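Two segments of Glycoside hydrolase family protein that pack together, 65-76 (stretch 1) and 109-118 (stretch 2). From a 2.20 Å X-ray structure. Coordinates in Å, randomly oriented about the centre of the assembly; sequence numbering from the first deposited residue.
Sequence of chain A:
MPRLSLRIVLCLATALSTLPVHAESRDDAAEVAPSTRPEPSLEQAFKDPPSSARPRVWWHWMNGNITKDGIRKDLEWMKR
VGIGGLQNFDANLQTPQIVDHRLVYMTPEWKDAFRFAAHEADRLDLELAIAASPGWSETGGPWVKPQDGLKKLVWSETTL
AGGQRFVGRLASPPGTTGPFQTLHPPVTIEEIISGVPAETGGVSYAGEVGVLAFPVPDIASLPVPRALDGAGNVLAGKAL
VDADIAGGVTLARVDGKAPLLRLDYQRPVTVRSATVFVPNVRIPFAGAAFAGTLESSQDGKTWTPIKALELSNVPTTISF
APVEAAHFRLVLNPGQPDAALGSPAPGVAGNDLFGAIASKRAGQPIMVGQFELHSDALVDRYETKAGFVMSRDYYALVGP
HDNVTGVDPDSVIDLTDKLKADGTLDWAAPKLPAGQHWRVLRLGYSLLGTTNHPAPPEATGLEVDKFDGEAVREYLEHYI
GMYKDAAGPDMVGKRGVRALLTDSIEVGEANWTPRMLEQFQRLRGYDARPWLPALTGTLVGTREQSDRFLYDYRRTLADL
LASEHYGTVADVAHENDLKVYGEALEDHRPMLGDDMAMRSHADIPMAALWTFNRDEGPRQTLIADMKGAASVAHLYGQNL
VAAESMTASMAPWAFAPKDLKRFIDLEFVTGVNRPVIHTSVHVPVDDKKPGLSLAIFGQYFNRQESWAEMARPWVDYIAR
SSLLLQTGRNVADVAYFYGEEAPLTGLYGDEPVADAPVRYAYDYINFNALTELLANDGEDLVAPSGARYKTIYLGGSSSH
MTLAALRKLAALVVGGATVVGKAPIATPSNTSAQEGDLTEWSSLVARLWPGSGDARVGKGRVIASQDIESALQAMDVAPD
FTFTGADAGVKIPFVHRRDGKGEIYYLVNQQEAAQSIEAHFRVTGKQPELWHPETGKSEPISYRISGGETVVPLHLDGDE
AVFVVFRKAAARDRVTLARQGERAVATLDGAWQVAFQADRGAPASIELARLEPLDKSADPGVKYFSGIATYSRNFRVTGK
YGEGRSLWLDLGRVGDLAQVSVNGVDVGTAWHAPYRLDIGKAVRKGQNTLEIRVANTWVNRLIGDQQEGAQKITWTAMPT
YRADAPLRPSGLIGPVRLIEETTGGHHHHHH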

# COMPACT_ATOMS: atom_id res chain seq x y z
N ASN A 65 -14.01 20.90 -12.94
CA ASN A 65 -15.41 20.59 -13.24
C ASN A 65 -16.19 20.47 -11.94
O ASN A 65 -16.40 19.39 -11.38
CB ASN A 65 -15.50 19.30 -14.05
CG ASN A 65 -15.16 19.51 -15.51
OD1 ASN A 65 -15.84 20.26 -16.20
ND2 ASN A 65 -14.10 18.86 -15.99
N ILE A 66 -16.66 21.62 -11.44
CA ILE A 66 -17.18 21.75 -10.08
C ILE A 66 -18.34 22.73 -10.08
O ILE A 66 -18.21 23.83 -10.63
CB ILE A 66 -16.11 22.27 -9.10
CG1 ILE A 66 -14.83 21.43 -9.15
CG2 ILE A 66 -16.66 22.36 -7.69
CD1 ILE A 66 -13.56 22.27 -8.85
N THR A 67 -19.45 22.36 -9.46
CA THR A 67 -20.50 23.34 -9.16
C THR A 67 -21.05 23.06 -7.77
O THR A 67 -21.05 21.92 -7.30
CB THR A 67 -21.67 23.32 -10.16
OG1 THR A 67 -22.38 22.09 -10.07
CG2 THR A 67 -21.22 23.54 -11.61
N LYS A 68 -21.55 24.12 -7.12
CA LYS A 68 -22.24 23.94 -5.85
C LYS A 68 -23.50 23.10 -6.02
O LYS A 68 -23.84 22.28 -5.16
CB LYS A 68 -22.56 25.29 -5.24
CG LYS A 68 -21.35 25.90 -4.50
CD LYS A 68 -21.36 27.41 -4.59
CE LYS A 68 -21.87 28.00 -3.30
NZ LYS A 68 -22.09 29.44 -3.44
N ASP A 69 -24.22 23.31 -7.12
CA ASP A 69 -25.42 22.53 -7.37
C ASP A 69 -25.11 21.04 -7.37
O ASP A 69 -25.83 20.25 -6.77
CB ASP A 69 -26.05 22.94 -8.69
CG ASP A 69 -27.25 22.07 -9.04
OD1 ASP A 69 -28.28 22.20 -8.37
OD2 ASP A 69 -27.14 21.27 -9.98
N GLY A 70 -24.02 20.66 -8.03
CA GLY A 70 -23.64 19.26 -8.07
C GLY A 70 -23.13 18.74 -6.73
O GLY A 70 -23.36 17.57 -6.40
N ILE A 71 -22.45 19.59 -5.97
CA ILE A 71 -21.92 19.18 -4.67
C ILE A 71 -23.06 18.76 -3.75
O ILE A 71 -22.99 17.73 -3.06
CB ILE A 71 -21.10 20.32 -4.05
CG1 ILE A 71 -19.78 20.51 -4.82
CG2 ILE A 71 -20.84 20.05 -2.57
CD1 ILE A 71 -19.01 21.77 -4.42
N ARG A 72 -24.13 19.56 -3.73
CA ARG A 72 -25.29 19.22 -2.91
C ARG A 72 -25.92 17.91 -3.35
O ARG A 72 -26.22 17.06 -2.50
CB ARG A 72 -26.31 20.35 -2.96
CG ARG A 72 -27.71 19.96 -2.50
CD ARG A 72 -28.50 21.23 -2.14
NE ARG A 72 -28.02 21.79 -0.88
CZ ARG A 72 -28.24 23.03 -0.46
NH1 ARG A 72 -28.93 23.89 -1.21
NH2 ARG A 72 -27.77 23.42 0.71
N LYS A 73 -26.13 17.73 -4.66
CA LYS A 73 -26.73 16.50 -5.15
C LYS A 73 -25.82 15.29 -4.90
O LYS A 73 -26.31 14.20 -4.60
CB LYS A 73 -27.08 16.62 -6.63
CG LYS A 73 -28.17 17.65 -6.92
CD LYS A 73 -28.14 18.09 -8.38
CE LYS A 73 -29.35 18.95 -8.72
NZ LYS A 73 -29.30 19.38 -10.17
N ASP A 74 -24.50 15.47 -5.04
CA ASP A 74 -23.57 14.42 -4.63
C ASP A 74 -23.78 14.04 -3.18
O ASP A 74 -23.91 12.85 -2.84
CB ASP A 74 -22.13 14.87 -4.82
CG ASP A 74 -21.68 14.86 -6.27
OD1 ASP A 74 -22.47 14.46 -7.15
OD2 ASP A 74 -20.52 15.24 -6.51
N LEU A 75 -23.77 15.03 -2.28
CA LEU A 75 -23.77 14.69 -0.86
C LEU A 75 -25.16 14.22 -0.42
O LEU A 75 -25.26 13.39 0.49
CB LEU A 75 -23.29 15.88 -0.03
CG LEU A 75 -21.77 15.94 0.19
CD1 LEU A 75 -21.00 16.02 -1.13
CD2 LEU A 75 -21.40 17.11 1.10
N GLU A 76 -26.21 14.71 -1.07
CA GLU A 76 -27.54 14.17 -0.78
C GLU A 76 -27.67 12.73 -1.27
O GLU A 76 -28.34 11.92 -0.62
CB GLU A 76 -28.63 15.05 -1.40
CG GLU A 76 -28.81 16.42 -0.72
CD GLU A 76 -29.72 17.34 -1.51
OE1 GLU A 76 -30.30 18.26 -0.89
OE2 GLU A 76 -29.86 17.13 -2.72
N GLU A 109 -14.17 31.63 -6.32
CA GLU A 109 -15.29 30.75 -6.64
C GLU A 109 -15.00 29.31 -6.24
O GLU A 109 -15.91 28.61 -5.78
CB GLU A 109 -15.63 30.82 -8.13
CG GLU A 109 -17.03 30.24 -8.44
CD GLU A 109 -17.55 30.64 -9.82
OE1 GLU A 109 -18.55 30.04 -10.27
OE2 GLU A 109 -16.96 31.54 -10.45
N TRP A 110 -13.76 28.86 -6.41
CA TRP A 110 -13.38 27.54 -5.92
C TRP A 110 -13.51 27.47 -4.40
O TRP A 110 -14.05 26.50 -3.85
CB TRP A 110 -11.95 27.21 -6.35
CG TRP A 110 -11.54 25.81 -6.05
CD1 TRP A 110 -11.57 24.74 -6.91
CD2 TRP A 110 -11.04 25.30 -4.80
NE1 TRP A 110 -11.13 23.60 -6.27
CE2 TRP A 110 -10.80 23.92 -4.98
CE3 TRP A 110 -10.79 25.88 -3.56
CZ2 TRP A 110 -10.30 23.11 -3.95
CZ3 TRP A 110 -10.29 25.06 -2.52
CH2 TRP A 110 -10.05 23.69 -2.73
N LYS A 111 -13.03 28.50 -3.70
CA LYS A 111 -13.07 28.45 -2.25
C LYS A 111 -14.50 28.46 -1.75
O LYS A 111 -14.82 27.76 -0.78
CB LYS A 111 -12.26 29.61 -1.65
CG LYS A 111 -10.75 29.46 -1.87
CD LYS A 111 -9.91 30.50 -1.14
CE LYS A 111 -10.29 31.94 -1.48
NZ LYS A 111 -9.42 32.86 -0.66
N ASP A 112 -15.37 29.22 -2.41
CA ASP A 112 -16.77 29.22 -2.02
C ASP A 112 -17.41 27.87 -2.28
O ASP A 112 -18.24 27.41 -1.48
CB ASP A 112 -17.51 30.33 -2.76
CG ASP A 112 -18.86 30.62 -2.15
OD1 ASP A 112 -18.92 30.83 -0.91
OD2 ASP A 112 -19.86 30.60 -2.88
N ALA A 113 -17.03 27.20 -3.37
CA ALA A 113 -17.51 25.84 -3.58
C ALA A 113 -17.06 24.91 -2.46
O ALA A 113 -17.87 24.15 -1.92
CB ALA A 113 -17.02 25.31 -4.93
N PHE A 114 -15.79 24.97 -2.08
CA PHE A 114 -15.32 24.08 -1.03
C PHE A 114 -15.98 24.40 0.30
O PHE A 114 -16.34 23.49 1.06
CB PHE A 114 -13.79 24.13 -0.88
CG PHE A 114 -13.29 23.11 0.11
CD1 PHE A 114 -13.04 21.81 -0.29
CD2 PHE A 114 -13.16 23.43 1.46
CE1 PHE A 114 -12.63 20.84 0.62
CE2 PHE A 114 -12.74 22.46 2.38
CZ PHE A 114 -12.47 21.17 1.95
N ARG A 115 -16.11 25.69 0.62
CA ARG A 115 -16.83 26.09 1.82
C ARG A 115 -18.23 25.50 1.83
O ARG A 115 -18.71 25.02 2.86
CB ARG A 115 -16.90 27.62 1.92
CG ARG A 115 -17.77 28.11 3.07
CD ARG A 115 -17.65 29.61 3.29
NE ARG A 115 -16.27 29.99 3.58
CZ ARG A 115 -15.89 31.19 4.00
NH1 ARG A 115 -16.79 32.14 4.20
NH2 ARG A 115 -14.61 31.44 4.23
N PHE A 116 -18.91 25.55 0.69
CA PHE A 116 -20.23 24.96 0.57
C PHE A 116 -20.18 23.46 0.82
O PHE A 116 -21.04 22.92 1.52
CB PHE A 116 -20.79 25.24 -0.81
CG PHE A 116 -22.19 24.73 -0.99
CD1 PHE A 116 -23.25 25.41 -0.41
CD2 PHE A 116 -22.44 23.59 -1.72
CE1 PHE A 116 -24.56 24.96 -0.59
CE2 PHE A 116 -23.75 23.13 -1.90
CZ PHE A 116 -24.81 23.82 -1.32
N ALA A 117 -19.19 22.77 0.25
CA ALA A 117 -19.03 21.34 0.52
C ALA A 117 -18.86 21.09 2.00
O ALA A 117 -19.44 20.14 2.55
CB ALA A 117 -17.82 20.78 -0.23
N ALA A 118 -18.09 21.94 2.68
CA ALA A 118 -17.85 21.70 4.10
C ALA A 118 -19.13 21.90 4.89
O ALA A 118 -19.42 21.15 5.83
CB ALA A 118 -16.73 22.61 4.60

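This is a near-parallel helix-helix contact, apolar along its middle and held at one margin by a single salt bridge. The axes of helix 68-76 and helix 109-118 run in nearly the same direction, 21° apart, and approach to 9.6 Å. The backbones come nearest at two alanines of the second helix: the CA atoms of K68 and A113 are 5.6 Å apart, and those of I71 and A117 6.3 Å.

I71 points toward the second helix and touches A113 and A117, which lie one turn apart. Its CD1 lies 4.1 Å from A113 CB, while its CG2 lies 3.9 Å from A117 CB. The same CG2 is 4.0 Å from F116 CD2. One turn later, L75 adds a smaller contact, with its CD2 3.9 Å from A117 O.

I66 extends the apolar surface ahead of the first helix. Its CD1 sits 3.7 Å from W110 CD1, and its CG2 is 4.1 Å from A113 CB.

F116 gives up more surface to the contact than any other residue. K68 CB lies over one face of its ring. F116 CE2 lies 3.4 Å from K68 O, a carbonyl that also accepts the helical bond from R72 N. F116 CZ lies over one face of the R72 guanidinium, 3.6 Å from R72 NH2.

K68 combines both kinds of contact. Its aliphatic part packs on the second helix, with CG 3.9 Å from A113 CA. Its charged end then reaches D112, where NZ donates to OD2 at 2.6 Å in a salt bridge. This is the only hydrogen bond across the two stretches.

T67 takes no part in the contact but caps the first helix: its OG1 accepts from G70 N at 3.0 Å.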